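Local structure of putative cathepsin d (Ixodes ricinus, 5N7Q) at residues A[53-58]-A[116-122]; A[28-32]-A[57-61]. The protein probably cleaves proteins as an aspartic endopeptidase of the pepsin-like A1 family, and is captured here in its mature form with the inhibitor pepstatin A. One frame throughout, in Å; residues are numbered along the deposited sequence.

Interaction 1: residues A[53-58]-A[116-122]; sequences YCLHHH and LLEAPFD
H57 bonds to the loop before D122, and H58 bonds to D122 itself. H57 ND1 donates to Y53 O at 2.8 Å, almost in the ring plane, and its NE2 donates to A119 O at 2.8 Å. With both nitrogens used as donors, the ring's rotation is fixed, and a doubly protonated imidazole is likely. One face of the ring lies against CE1 of Y53. The carboxylate of D122 stands nearly perpendicular to the H57 ring, with OD1 at the ring edge, 3.4 Å from H57 CB.

H58 gives D122 two hydrogen bonds. The backbone N of H58 meets D122 OD1 at 2.9 Å from above the carboxylate plane. H58 ND1 meets D122 OD2 at 2.9 Å on the syn side, somewhat out of that plane. OD2 lies close to the imidazole plane, but the carboxylate is turned steeply against the ring (planes 75° apart). The H58 side chain turns back beside its own backbone N (chi1 -51°), which lets both donors face one carboxylate. Q32 N is a further partner of D122 OD2.

Y53 CG is anti to the backbone N (chi1 167°), which sends the ring across the end of helix 114-117, at about a right angle to the L117 side chain. CD2 of L117 packs on Y53 CB at 3.8 Å. Y53 OH donates to a water that donates to L116 O and F121 O.

This is an N-terminal-lobe packing of the pepsin-like fold. It joins the disulfide-bearing helix 52-55 to the turn after helix 114-117, whose L116 touches the bound inhibitor.

Interaction 2: residues A[28-32]-A[57-61]; sequences PQDFQ and HHRYD
Q29 holds the backbone of D61 with both ends of its amide. Its OE1 accepts from D61 N at 2.9 Å. That bond is nearly straight (173°) and lies in the carbonyl plane of the amide, on a lone pair. Its NE2 donates to D61 O at 3.0 Å, approaching from above the carbonyl plane of D61. The two bonds fix the rotation of the amide. The chain of Q29 is extended beyond CG (chi2 176°), which carries the amide across from the strand to the loop. A water bridges the same OE1 to R59 O, donating to both.

F31 makes the apolar half of the contact. Its ring edge meets the loop backbone: CE2 lies 3.5 Å from H58 O, and CZ lies 3.6 Å from Y60 CA. CZ also packs on Y60 CB at 3.8 Å. The side chains of F31 and H58 run past each other in opposite directions, with F31 CD2 3.8 Å from H58 CB. A second water sits over one face of the F31 ring and donates to D30 O; its bond to R59 O is weak.

Further out, Y60 OH bonds to D91, D61 OD1 to S63 OG, and R59 NH1 to C54 O, which ties the loop back to helix 52-55. On the strand side, F31 also packs on L44 of strand 42-45 and pairs through its backbone with I22.

The contact lies away from the active site. It is an irregular loop laid beside the start of a sheet strand in the pepsin-like fold: strand 29-36 leads on to the predicted catalytic D36.

Interactions 1 and 2 adjoin, with centres 11 Å apart, and share H57 and H58. Along the chain, strand 29-36 comes first, then helix 52-55 with the loop after it, and last the turn after helix 114-117. That loop therefore lies between two partners: 116-122 holds its beginning, and 28-32 holds its continuation. The partners also meet directly, as D122 N lies 2.7 Å from Q32 O, a probable hydrogen bond, and strand 29-36 runs parallel to strand 123-126. All four segments belong to the N-terminal lobe of the pepsin-like fold. Together the two contacts pin the loop after helix 52-55 to two neighbouring elements of that lobe.

Interaction 1: residues A[53-58]-A[116-122]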
loop_
_atom_site.group_PDB
_atom_site.type_symbol
_atom_site.label_atom_id
_atom_site.label_comp_id
_atom_site.label_asym_id
_atom_site.label_seq_id
_atom_site.Cartn_x
_atom_site.Cartn_y
_atom_site.Cartn_z
ATOM N N TYR A 53 -4.784 0.823 -22.996
ATOM C CA TYR A 53 -4.906 0.579 -21.562
ATOM C C TYR A 53 -6.349 0.272 -21.181
ATOM O O TYR A 53 -6.659 -0.756 -20.554
ATOM C CB TYR A 53 -4.400 1.792 -20.777
ATOM C CG TYR A 53 -4.789 1.732 -19.321
ATOM C CD1 TYR A 53 -4.186 0.834 -18.436
ATOM C CD2 TYR A 53 -5.800 2.543 -18.818
ATOM C CE1 TYR A 53 -4.581 0.763 -17.108
ATOM C CE2 TYR A 53 -6.192 2.470 -17.497
ATOM C CZ TYR A 53 -5.585 1.594 -16.632
ATOM O OH TYR A 53 -5.997 1.566 -15.322
ATOM N N CYS A 54 -7.255 1.138 -21.595
ATOM C CA CYS A 54 -8.655 0.991 -21.187
ATOM C C CYS A 54 -9.291 -0.251 -21.796
ATOM O O CYS A 54 -10.033 -0.964 -21.119
ATOM C CB CYS A 54 -9.449 2.246 -21.516
ATOM S SG CYS A 54 -8.904 3.633 -20.511
ATOM N N LEU A 55 -8.936 -0.565 -23.040
ATOM C CA LEU A 55 -9.541 -1.722 -23.705
ATOM C C LEU A 55 -9.083 -3.055 -23.151
ATOM O O LEU A 55 -9.757 -4.070 -23.377
ATOM C CB LEU A 55 -9.330 -1.644 -25.210
ATOM C CG LEU A 55 -10.096 -0.493 -25.882
ATOM C CD1 LEU A 55 -9.918 -0.636 -27.378
ATOM C CD2 LEU A 55 -11.584 -0.410 -25.533
ATOM N N HIS A 56 -7.975 -3.050 -22.400
ATOM C CA HIS A 56 -7.480 -4.264 -21.741
ATOM C C HIS A 56 -7.657 -4.260 -20.234
ATOM O O HIS A 56 -7.006 -5.031 -19.528
ATOM C CB HIS A 56 -6.034 -4.511 -22.142
ATOM C CG HIS A 56 -5.907 -4.851 -23.581
ATOM N ND1 HIS A 56 -5.698 -3.900 -24.549
ATOM C CD2 HIS A 56 -6.072 -6.028 -24.231
ATOM C CE1 HIS A 56 -5.702 -4.480 -25.736
ATOM N NE2 HIS A 56 -5.928 -5.768 -25.566
ATOM N N HIS A 57 -8.558 -3.414 -19.741
ATOM C CA HIS A 57 -8.944 -3.420 -18.332
ATOM C C HIS A 57 -10.445 -3.357 -18.231
ATOM O O HIS A 57 -11.128 -3.118 -19.247
ATOM C CB HIS A 57 -8.265 -2.273 -17.569
ATOM C CG HIS A 57 -6.807 -2.508 -17.350
ATOM N ND1 HIS A 57 -5.845 -2.171 -18.279
ATOM C CD2 HIS A 57 -6.154 -3.123 -16.335
ATOM C CE1 HIS A 57 -4.663 -2.542 -17.829
ATOM N NE2 HIS A 57 -4.826 -3.141 -16.663
ATOM N N HIS A 58 -10.991 -3.635 -17.051
ATOM C CA HIS A 58 -12.424 -3.444 -16.835
ATOM C C HIS A 58 -12.759 -1.960 -16.748
ATOM O O HIS A 58 -12.051 -1.180 -16.104
ATOM C CB HIS A 58 -12.916 -4.212 -15.624
ATOM C CG HIS A 58 -12.515 -5.646 -15.643
ATOM N ND1 HIS A 58 -11.601 -6.159 -14.751
ATOM C CD2 HIS A 58 -12.816 -6.648 -16.498
ATOM C CE1 HIS A 58 -11.385 -7.432 -15.032
ATOM N NE2 HIS A 58 -12.115 -7.755 -16.085
ATOM N N LEU A 116 1.064 1.009 -13.701
ATOM C CA LEU A 116 -0.391 1.083 -13.817
ATOM C C LEU A 116 -0.867 0.500 -15.152
ATOM O O LEU A 116 -1.852 -0.256 -15.209
ATOM C CB LEU A 116 -0.861 2.538 -13.682
ATOM C CG LEU A 116 -0.536 3.209 -12.344
ATOM C CD1 LEU A 116 -1.092 4.623 -12.264
ATOM C CD2 LEU A 116 -0.997 2.383 -11.139
ATOM N N LEU A 117 -0.150 0.832 -16.230
ATOM C CA LEU A 117 -0.604 0.479 -17.581
ATOM C C LEU A 117 -0.663 -1.013 -17.837
ATOM O O LEU A 117 -1.556 -1.486 -18.542
ATOM C CB LEU A 117 0.273 1.137 -18.628
ATOM C CG LEU A 117 0.171 2.664 -18.705
ATOM C CD1 LEU A 117 1.303 3.246 -19.521
ATOM C CD2 LEU A 117 -1.161 3.117 -19.272
ATOM N N GLU A 118 0.250 -1.751 -17.218
ATOM C CA GLU A 118 0.294 -3.192 -17.396
ATOM C C GLU A 118 -0.142 -3.960 -16.162
ATOM O O GLU A 118 0.080 -5.167 -16.066
ATOM C CB GLU A 118 1.697 -3.582 -17.850
ATOM C CG GLU A 118 2.049 -3.038 -19.236
ATOM C CD GLU A 118 1.014 -3.375 -20.328
ATOM O OE1 GLU A 118 0.330 -4.431 -20.277
ATOM O OE2 GLU A 118 0.879 -2.568 -21.262
ATOM N N ALA A 119 -0.819 -3.281 -15.237
ATOM C CA ALA A 119 -1.237 -3.878 -13.971
ATOM C C ALA A 119 -2.366 -4.891 -14.173
ATOM O O ALA A 119 -3.158 -4.775 -15.118
ATOM C CB ALA A 119 -1.679 -2.808 -12.989
ATOM N N PRO A 120 -2.449 -5.877 -13.260
ATOM C CA PRO A 120 -3.547 -6.837 -13.245
ATOM C C PRO A 120 -4.815 -6.227 -12.644
ATOM O O PRO A 120 -5.918 -6.770 -12.804
ATOM C CB PRO A 120 -3.011 -7.946 -12.334
ATOM C CG PRO A 120 -2.107 -7.247 -11.398
ATOM C CD PRO A 120 -1.449 -6.173 -12.206
ATOM N N PHE A 121 -4.651 -5.111 -11.956
ATOM C CA PHE A 121 -5.772 -4.383 -11.373
ATOM C C PHE A 121 -6.213 -3.262 -12.320
ATOM O O PHE A 121 -5.445 -2.822 -13.191
ATOM C CB PHE A 121 -5.422 -3.848 -9.988
ATOM C CG PHE A 121 -4.131 -3.078 -9.934
ATOM C CD1 PHE A 121 -4.096 -1.749 -10.288
ATOM C CD2 PHE A 121 -2.934 -3.706 -9.555
ATOM C CE1 PHE A 121 -2.919 -1.015 -10.244
ATOM C CE2 PHE A 121 -1.747 -2.979 -9.511
ATOM C CZ PHE A 121 -1.737 -1.626 -9.859
ATOM N N ASP A 122 -7.447 -2.833 -12.115
ATOM C CA ASP A 122 -8.067 -1.773 -12.934
ATOM C C ASP A 122 -7.875 -0.404 -12.364
ATOM O O ASP A 122 -7.903 0.570 -13.106
ATOM C CB ASP A 122 -9.547 -2.048 -13.093
ATOM C CG ASP A 122 -9.811 -3.454 -13.609
ATOM O OD1 ASP A 122 -9.270 -3.813 -14.679
ATOM O OD2 ASP A 122 -10.449 -4.254 -12.892
HETATM O O HOH W 1 -4.420 -0.162 -13.820
#

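Interaction 2: residues A[28-32]-A[57-61]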
loop_
_atom_site.group_PDB
_atom_site.type_symbol
_atom_site.label_atom_id
_atom_site.label_comp_id
_atom_site.label_asym_id
_atom_site.label_seq_id
_atom_site.Cartn_x
_atom_site.Cartn_y
_atom_site.Cartn_z
ATOM N N PRO A 28 -24.322 -4.452 -10.444
ATOM C CA PRO A 28 -22.879 -4.352 -10.178
ATOM C C PRO A 28 -21.993 -4.513 -11.403
ATOM O O PRO A 28 -22.206 -5.414 -12.232
ATOM C CB PRO A 28 -22.630 -5.489 -9.177
ATOM C CG PRO A 28 -23.955 -5.685 -8.509
ATOM C CD PRO A 28 -24.954 -5.480 -9.604
ATOM N N GLN A 29 -21.023 -3.617 -11.534
ATOM C CA GLN A 29 -19.922 -3.742 -12.479
ATOM C C GLN A 29 -18.671 -4.070 -11.680
ATOM O O GLN A 29 -18.331 -3.357 -10.740
ATOM C CB GLN A 29 -19.721 -2.458 -13.247
ATOM C CG GLN A 29 -20.950 -2.066 -14.069
ATOM C CD GLN A 29 -20.784 -0.723 -14.755
ATOM O OE1 GLN A 29 -19.710 -0.404 -15.288
ATOM N NE2 GLN A 29 -21.861 0.059 -14.783
ATOM N N ASP A 30 -17.987 -5.131 -12.078
ATOM C CA ASP A 30 -16.894 -5.702 -11.257
ATOM C C ASP A 30 -15.502 -5.202 -11.684
ATOM O O ASP A 30 -15.213 -5.054 -12.861
ATOM C CB ASP A 30 -16.943 -7.213 -11.333
ATOM C CG ASP A 30 -18.159 -7.805 -10.661
ATOM O OD1 ASP A 30 -18.669 -7.248 -9.679
ATOM O OD2 ASP A 30 -18.600 -8.887 -11.132
ATOM N N PHE A 31 -14.650 -4.961 -10.680
ATOM C CA PHE A 31 -13.270 -4.500 -10.883
ATOM C C PHE A 31 -12.341 -5.125 -9.874
ATOM O O PHE A 31 -12.781 -5.730 -8.880
ATOM C CB PHE A 31 -13.187 -2.976 -10.711
ATOM C CG PHE A 31 -14.147 -2.224 -11.596
ATOM C CD1 PHE A 31 -15.462 -1.967 -11.204
ATOM C CD2 PHE A 31 -13.726 -1.795 -12.841
ATOM C CE1 PHE A 31 -16.334 -1.326 -12.078
ATOM C CE2 PHE A 31 -14.589 -1.151 -13.698
ATOM C CZ PHE A 31 -15.889 -0.914 -13.314
ATOM N N GLN A 32 -11.057 -4.984 -10.169
ATOM C CA GLN A 32 -9.979 -5.291 -9.217
ATOM C C GLN A 32 -9.242 -4.024 -8.918
ATOM O O GLN A 32 -8.899 -3.264 -9.825
ATOM C CB GLN A 32 -9.023 -6.310 -9.810
ATOM C CG GLN A 32 -9.692 -7.638 -10.127
ATOM C CD GLN A 32 -10.049 -8.419 -8.898
ATOM O OE1 GLN A 32 -9.437 -8.249 -7.846
ATOM N NE2 GLN A 32 -11.054 -9.293 -9.010
ATOM N N HIS A 57 -8.558 -3.414 -19.741
ATOM C CA HIS A 57 -8.944 -3.420 -18.332
ATOM C C HIS A 57 -10.445 -3.357 -18.231
ATOM O O HIS A 57 -11.128 -3.118 -19.247
ATOM C CB HIS A 57 -8.265 -2.273 -17.569
ATOM C CG HIS A 57 -6.807 -2.508 -17.350
ATOM N ND1 HIS A 57 -5.845 -2.171 -18.279
ATOM C CD2 HIS A 57 -6.154 -3.123 -16.335
ATOM C CE1 HIS A 57 -4.663 -2.542 -17.829
ATOM N NE2 HIS A 57 -4.826 -3.141 -16.663
ATOM N N HIS A 58 -10.991 -3.635 -17.051
ATOM C CA HIS A 58 -12.424 -3.444 -16.835
ATOM C C HIS A 58 -12.759 -1.960 -16.748
ATOM O O HIS A 58 -12.051 -1.180 -16.104
ATOM C CB HIS A 58 -12.916 -4.212 -15.624
ATOM C CG HIS A 58 -12.515 -5.646 -15.643
ATOM N ND1 HIS A 58 -11.601 -6.159 -14.751
ATOM C CD2 HIS A 58 -12.816 -6.648 -16.498
ATOM C CE1 HIS A 58 -11.385 -7.432 -15.032
ATOM N NE2 HIS A 58 -12.115 -7.755 -16.085
ATOM N N ARG A 59 -13.821 -1.569 -17.446
ATOM C CA ARG A 59 -14.240 -0.164 -17.531
ATOM C C ARG A 59 -15.580 0.063 -16.855
ATOM O O ARG A 59 -16.452 -0.825 -16.840
ATOM C CB ARG A 59 -14.255 0.300 -18.996
ATOM C CG ARG A 59 -12.902 0.239 -19.687
ATOM C CD ARG A 59 -12.951 0.511 -21.190
ATOM N NE ARG A 59 -13.878 -0.387 -21.860
ATOM C CZ ARG A 59 -13.683 -1.685 -22.123
ATOM N NH1 ARG A 59 -12.558 -2.321 -21.792
ATOM N NH2 ARG A 59 -14.661 -2.379 -22.726
ATOM N N TYR A 60 -15.717 1.241 -16.273
ATOM C CA TYR A 60 -16.973 1.666 -15.640
ATOM C C TYR A 60 -17.822 2.376 -16.686
ATOM O O TYR A 60 -17.340 3.342 -17.300
ATOM C CB TYR A 60 -16.666 2.609 -14.504
ATOM C CG TYR A 60 -17.915 3.271 -13.940
ATOM C CD1 TYR A 60 -18.881 2.537 -13.299
ATOM C CD2 TYR A 60 -18.128 4.631 -14.076
ATOM C CE1 TYR A 60 -20.035 3.131 -12.797
ATOM C CE2 TYR A 60 -19.240 5.245 -13.543
ATOM C CZ TYR A 60 -20.205 4.503 -12.912
ATOM O OH TYR A 60 -21.332 5.129 -12.410
ATOM N N ASP A 61 -19.067 1.894 -16.868
ATOM C CA ASP A 61 -20.013 2.519 -17.800
ATOM C C ASP A 61 -21.185 3.106 -17.000
ATOM O O ASP A 61 -22.101 2.417 -16.630
ATOM C CB ASP A 61 -20.512 1.520 -18.830
ATOM C CG ASP A 61 -21.345 2.180 -19.912
ATOM O OD1 ASP A 61 -21.770 3.339 -19.734
ATOM O OD2 ASP A 61 -21.591 1.527 -20.952
HETATM O O HOH W 2 -19.003 -2.178 -17.376
HETATM O O HOH W 3 -16.517 -3.811 -15.258
#